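Alpha-L-rhamnosidase (Streptomyces avermitilis, PDB 3W5M) hydrolyses terminal non-reducing alpha-L-rhamnose residues from rhamnosides such as naringin, rutin, hesperidin and gum arabic, and carries a calcium-dependent L-rhamnose-binding module. Local coordinates at residues A[364-369]-A[449-454]; A[405-408]-A[412-415]. All blocks are in the same frame, centred on the assembly; numbering follows the deposited sequence.

Contact 1: A[364-369]-A[449-454]; sequences SVRPGA and TSPGFD
Pro451 meets Ala369 and the guanidinium end of Arg366 with the carbons of its ring: CB faces Ala369, CG is met by both partners, and CD is met by Arg366. CB of Pro451 lies 3.8 Å from CB of Ala369, an apolar touch of a methyl against a methylene for which both residues point toward each other from their backbones. The next ring carbon, CG of Pro451, comes within 3.5 Å of the carbonyl O of Ala369. NH1 of Arg366 comes to CG (3.6 Å) and CD (3.7 Å) of Pro451. The arginine side chain crosses the proline at about a right angle, and CG of Pro451 lies oblique to the guanidinium. With its own CG anti to the carbonyl carbon (chi1 -62°) and the chain fully extended from there to NE, Arg366 carries its guanidinium from the 364-369 turn across to the proline ring. Alanine suits its position because a single methyl fits the close spacing of the backbones, CA of Ala369 being 5.9 Å from CA of Pro451. Proline gives the loop a compact, preformed ring of carbons with no backbone N-H to satisfy. Just beyond it, the backbone N atoms of Gly452 and Phe453 are hydrogen-bonded to the carboxylate of Glu308 on strand 303-311, which ties the loop to that strand. Asn334 is touched by both Arg366 and Pro451. The contact thus packs the turn leading into strand 368-377 against the loop before strand 459-463. No hydrogen bond or salt bridge joins the two segments, and just 132 Å² is buried between them at the surface. The chemistry is therefore that of van der Waals packing, with the arginine contributing its reach while its charge is not neutralised by any group of the 449-454 loop.

Contact 2: A[405-408]-A[412-415]; sequences VEYA and SERI
Val405 and Glu413 face each other as an antiparallel hydrogen-bonded pair, and each satisfies both backbone polar groups of the other. The N of Val405 donates to the O of Glu413 over 2.9 Å, nearly straight at 173°. In return, the N of Glu413 reaches the O of Val405, also at 2.9 Å, lying in the plane of that carbonyl. Glu406 and Ser412 form the adjoining non-hydrogen-bonded pair, so the backbone of Glu406 turns the other way and bonds to Ser317 and Arg318 on strand 316-326. The Glu406 side chain is bent at chi2 (-91°), which brings OE1 alongside CB of Ser412, 3.3 Å away, without a hydrogen bond to OG. The strong partner of this carboxylate is outside the hairpin, where OE2 forms a salt bridge with Arg318. The short serine side chain lies beside the glutamate on this face. On the face carrying Val405 and Glu413, Tyr407 presents its ring edge to the second strand, with CE2 3.7 Å from CG of Glu413. That CG methylene lies near the plane of the ring, which is turned 65° from the plane of the carboxylate. Val405 and Tyr407 are buried against Val316, as suits a branched aliphatic and an aromatic on the inner side, and Tyr407 and Glu413 also touch Leu311 of strand 303-311. Strands 398-407 and 412-416 make a beta hairpin, the latter at the edge of its sheet, here packed face to face with a second sheet as in a beta-sandwich.

Overall arrangement
Contact 1 and contact 2 lie with centres 16 Å apart and nearest atoms about 4 Å apart, without touching, in the same N-terminal rhamnosidase domain and about 36 Å from the centre of the chain. Along the sequence the order is 364-369, 405-408, 412-415 and 449-454, so the hairpin of contact 2 falls between the two halves of contact 1. They belong to different sheets: contact 1 joins the start of strand 368-377 to the loop before strand 459-463, both strands in one sheet, whereas contact 2 pairs the edge strand 412-416 with its neighbour 398-407. These are the two facing sheets of a beta-sandwich, away from the known rhamnose- and calcium-binding sites.

Contact 1: A[364-369]-A[449-454]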
loop_
_atom_site.group_PDB
_atom_site.type_symbol
_atom_site.label_atom_id
_atom_site.label_comp_id
_atom_site.label_asym_id
_atom_site.label_seq_id
_atom_site.Cartn_x
_atom_site.Cartn_y
_atom_site.Cartn_z
ATOM N N SER A 364 -11.034 18.565 22.640
ATOM C CA SER A 364 -11.234 17.311 23.336
ATOM C C SER A 364 -10.727 17.299 24.765
ATOM O O SER A 364 -11.176 16.491 25.559
ATOM C CB SER A 364 -10.579 16.163 22.563
ATOM O OG SER A 364 -11.535 15.393 21.869
ATOM N N VAL A 365 -9.793 18.177 25.115
ATOM C CA VAL A 365 -9.252 18.149 26.479
ATOM C C VAL A 365 -10.236 18.824 27.428
ATOM O O VAL A 365 -11.043 19.631 26.984
ATOM C CB VAL A 365 -7.868 18.824 26.595
ATOM C CG1 VAL A 365 -6.828 18.034 25.809
ATOM C CG2 VAL A 365 -7.919 20.255 26.100
ATOM N N ARG A 366 -10.146 18.480 28.705
ATOM C CA ARG A 366 -11.081 18.952 29.741
ATOM C C ARG A 366 -10.365 19.508 30.952
ATOM O O ARG A 366 -9.240 19.079 31.264
ATOM C CB ARG A 366 -11.945 17.786 30.242
ATOM C CG ARG A 366 -12.827 17.143 29.201
ATOM C CD ARG A 366 -13.562 15.956 29.818
ATOM N NE ARG A 366 -14.436 15.316 28.834
ATOM C CZ ARG A 366 -15.182 14.234 29.054
ATOM N NH1 ARG A 366 -15.217 13.649 30.251
ATOM N NH2 ARG A 366 -15.920 13.753 28.067
ATOM N N PRO A 367 -11.027 20.441 31.671
ATOM C CA PRO A 367 -10.578 20.754 33.021
ATOM C C PRO A 367 -10.831 19.557 33.900
ATOM O O PRO A 367 -11.839 18.878 33.734
ATOM C CB PRO A 367 -11.512 21.898 33.457
ATOM C CG PRO A 367 -12.682 21.854 32.532
ATOM C CD PRO A 367 -12.113 21.343 31.228
ATOM N N GLY A 368 -9.942 19.291 34.833
ATOM C CA GLY A 368 -10.138 18.173 35.722
ATOM C C GLY A 368 -9.797 16.884 35.010
ATOM O O GLY A 368 -8.795 16.807 34.291
ATOM N N ALA A 369 -10.656 15.885 35.182
ATOM C CA ALA A 369 -10.320 14.519 34.846
ATOM C C ALA A 369 -10.384 14.234 33.349
ATOM O O ALA A 369 -11.332 14.604 32.643
ATOM C CB ALA A 369 -11.177 13.539 35.634
ATOM N N THR A 449 -12.384 4.623 27.412
ATOM C CA THR A 449 -11.751 5.802 26.802
ATOM C C THR A 449 -12.166 7.093 27.488
ATOM O O THR A 449 -11.812 8.171 27.043
ATOM C CB THR A 449 -12.012 5.890 25.293
ATOM O OG1 THR A 449 -13.396 6.167 25.067
ATOM C CG2 THR A 449 -11.657 4.560 24.626
ATOM N N SER A 450 -12.914 6.962 28.589
ATOM C CA SER A 450 -13.374 8.110 29.369
ATOM C C SER A 450 -12.853 8.117 30.809
ATOM O O SER A 450 -12.574 7.061 31.378
ATOM C CB SER A 450 -14.920 8.173 29.373
ATOM O OG SER A 450 -15.391 8.523 28.080
ATOM N N PRO A 451 -12.737 9.314 31.413
ATOM C CA PRO A 451 -12.293 9.360 32.802
ATOM C C PRO A 451 -13.353 8.765 33.712
ATOM O O PRO A 451 -14.485 8.597 33.284
ATOM C CB PRO A 451 -12.100 10.855 33.078
ATOM C CG PRO A 451 -12.884 11.566 32.046
ATOM C CD PRO A 451 -13.089 10.645 30.883
ATOM N N GLY A 452 -12.965 8.422 34.942
ATOM C CA GLY A 452 -13.879 7.826 35.915
ATOM C C GLY A 452 -14.058 6.323 35.737
ATOM O O GLY A 452 -14.951 5.730 36.332
ATOM N N PHE A 453 -13.221 5.708 34.903
ATOM C CA PHE A 453 -13.304 4.264 34.618
ATOM C C PHE A 453 -12.568 3.429 35.663
ATOM O O PHE A 453 -11.485 3.777 36.102
ATOM C CB PHE A 453 -12.780 3.969 33.183
ATOM C CG PHE A 453 -12.764 2.511 32.816
ATOM C CD1 PHE A 453 -13.924 1.872 32.373
ATOM C CD2 PHE A 453 -11.587 1.773 32.892
ATOM C CE1 PHE A 453 -13.909 0.518 32.046
ATOM C CE2 PHE A 453 -11.555 0.415 32.562
ATOM C CZ PHE A 453 -12.722 -0.220 32.142
ATOM N N ASP A 454 -13.163 2.315 36.070
ATOM C CA ASP A 454 -12.537 1.447 37.060
ATOM C C ASP A 454 -11.590 0.449 36.397
ATOM O O ASP A 454 -12.044 -0.604 35.924
ATOM C CB ASP A 454 -13.627 0.713 37.875
ATOM C CG ASP A 454 -13.054 -0.245 38.926
ATOM O OD1 ASP A 454 -11.827 -0.282 39.158
ATOM O OD2 ASP A 454 -13.853 -0.984 39.532
#

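Contact 2: A[405-408]-A[412-415]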
loop_
_atom_site.group_PDB
_atom_site.type_symbol
_atom_site.label_atom_id
_atom_site.label_comp_id
_atom_site.label_asym_id
_atom_site.label_seq_id
_atom_site.Cartn_x
_atom_site.Cartn_y
_atom_site.Cartn_z
ATOM N N VAL A 405 -0.592 20.173 26.235
ATOM C CA VAL A 405 -1.656 21.167 26.383
ATOM C C VAL A 405 -1.038 22.499 26.790
ATOM O O VAL A 405 -0.305 22.552 27.787
ATOM C CB VAL A 405 -2.628 20.740 27.488
ATOM C CG1 VAL A 405 -3.868 21.643 27.439
ATOM C CG2 VAL A 405 -2.990 19.257 27.336
ATOM N N GLU A 406 -1.320 23.547 26.024
ATOM C CA GLU A 406 -0.861 24.922 26.317
ATOM C C GLU A 406 -2.052 25.695 26.852
ATOM O O GLU A 406 -3.156 25.563 26.334
ATOM C CB GLU A 406 -0.389 25.649 25.069
ATOM C CG GLU A 406 0.434 24.831 24.084
ATOM C CD GLU A 406 1.938 24.880 24.318
ATOM O OE1 GLU A 406 2.388 25.016 25.485
ATOM O OE2 GLU A 406 2.679 24.757 23.307
ATOM N N TYR A 407 -1.800 26.535 27.841
ATOM C CA TYR A 407 -2.846 27.327 28.476
ATOM C C TYR A 407 -2.655 28.818 28.155
ATOM O O TYR A 407 -1.534 29.250 27.844
ATOM C CB TYR A 407 -2.856 27.022 29.977
ATOM C CG TYR A 407 -3.358 25.629 30.266
ATOM C CD1 TYR A 407 -4.734 25.341 30.216
ATOM C CD2 TYR A 407 -2.477 24.588 30.556
ATOM C CE1 TYR A 407 -5.210 24.065 30.459
ATOM C CE2 TYR A 407 -2.949 23.302 30.804
ATOM C CZ TYR A 407 -4.331 23.054 30.751
ATOM O OH TYR A 407 -4.834 21.792 30.992
ATOM N N ALA A 408 -3.756 29.578 28.177
ATOM C CA ALA A 408 -3.747 30.976 27.792
ATOM C C ALA A 408 -2.831 31.806 28.683
ATOM O O ALA A 408 -2.309 32.801 28.225
ATOM C CB ALA A 408 -5.168 31.581 27.744
ATOM N N SER A 412 1.877 25.143 30.589
ATOM C CA SER A 412 1.547 23.930 29.838
ATOM C C SER A 412 1.680 22.657 30.651
ATOM O O SER A 412 2.265 22.632 31.741
ATOM C CB SER A 412 2.375 23.869 28.546
ATOM O OG SER A 412 3.720 23.764 28.860
ATOM N N GLU A 413 1.096 21.581 30.129
ATOM C CA GLU A 413 1.162 20.286 30.768
ATOM C C GLU A 413 1.552 19.313 29.669
ATOM O O GLU A 413 1.124 19.460 28.523
ATOM C CB GLU A 413 -0.205 19.886 31.350
ATOM C CG GLU A 413 -0.743 20.812 32.442
ATOM C CD GLU A 413 0.116 20.831 33.708
ATOM O OE1 GLU A 413 0.920 19.892 33.926
ATOM O OE2 GLU A 413 -0.009 21.798 34.499
ATOM N N ARG A 414 2.367 18.336 30.024
ATOM C CA ARG A 414 2.704 17.260 29.100
ATOM C C ARG A 414 2.347 15.908 29.724
ATOM O O ARG A 414 2.798 15.575 30.825
ATOM C CB ARG A 414 4.200 17.341 28.736
ATOM C CG ARG A 414 4.580 16.420 27.597
ATOM C CD ARG A 414 6.082 16.455 27.357
ATOM N NE ARG A 414 6.489 17.747 26.813
ATOM C CZ ARG A 414 7.679 17.994 26.279
ATOM N NH1 ARG A 414 8.594 17.039 26.198
ATOM N NH2 ARG A 414 7.954 19.202 25.835
ATOM N N ILE A 415 1.523 15.129 29.021
ATOM C CA ILE A 415 1.117 13.808 29.486
ATOM C C ILE A 415 1.743 12.834 28.490
ATOM O O ILE A 415 1.655 13.049 27.288
ATOM C CB ILE A 415 -0.432 13.672 29.501
ATOM C CG1 ILE A 415 -1.088 14.786 30.354
ATOM C CG2 ILE A 415 -0.851 12.276 29.933
ATOM C CD1 ILE A 415 -0.701 14.758 31.830
#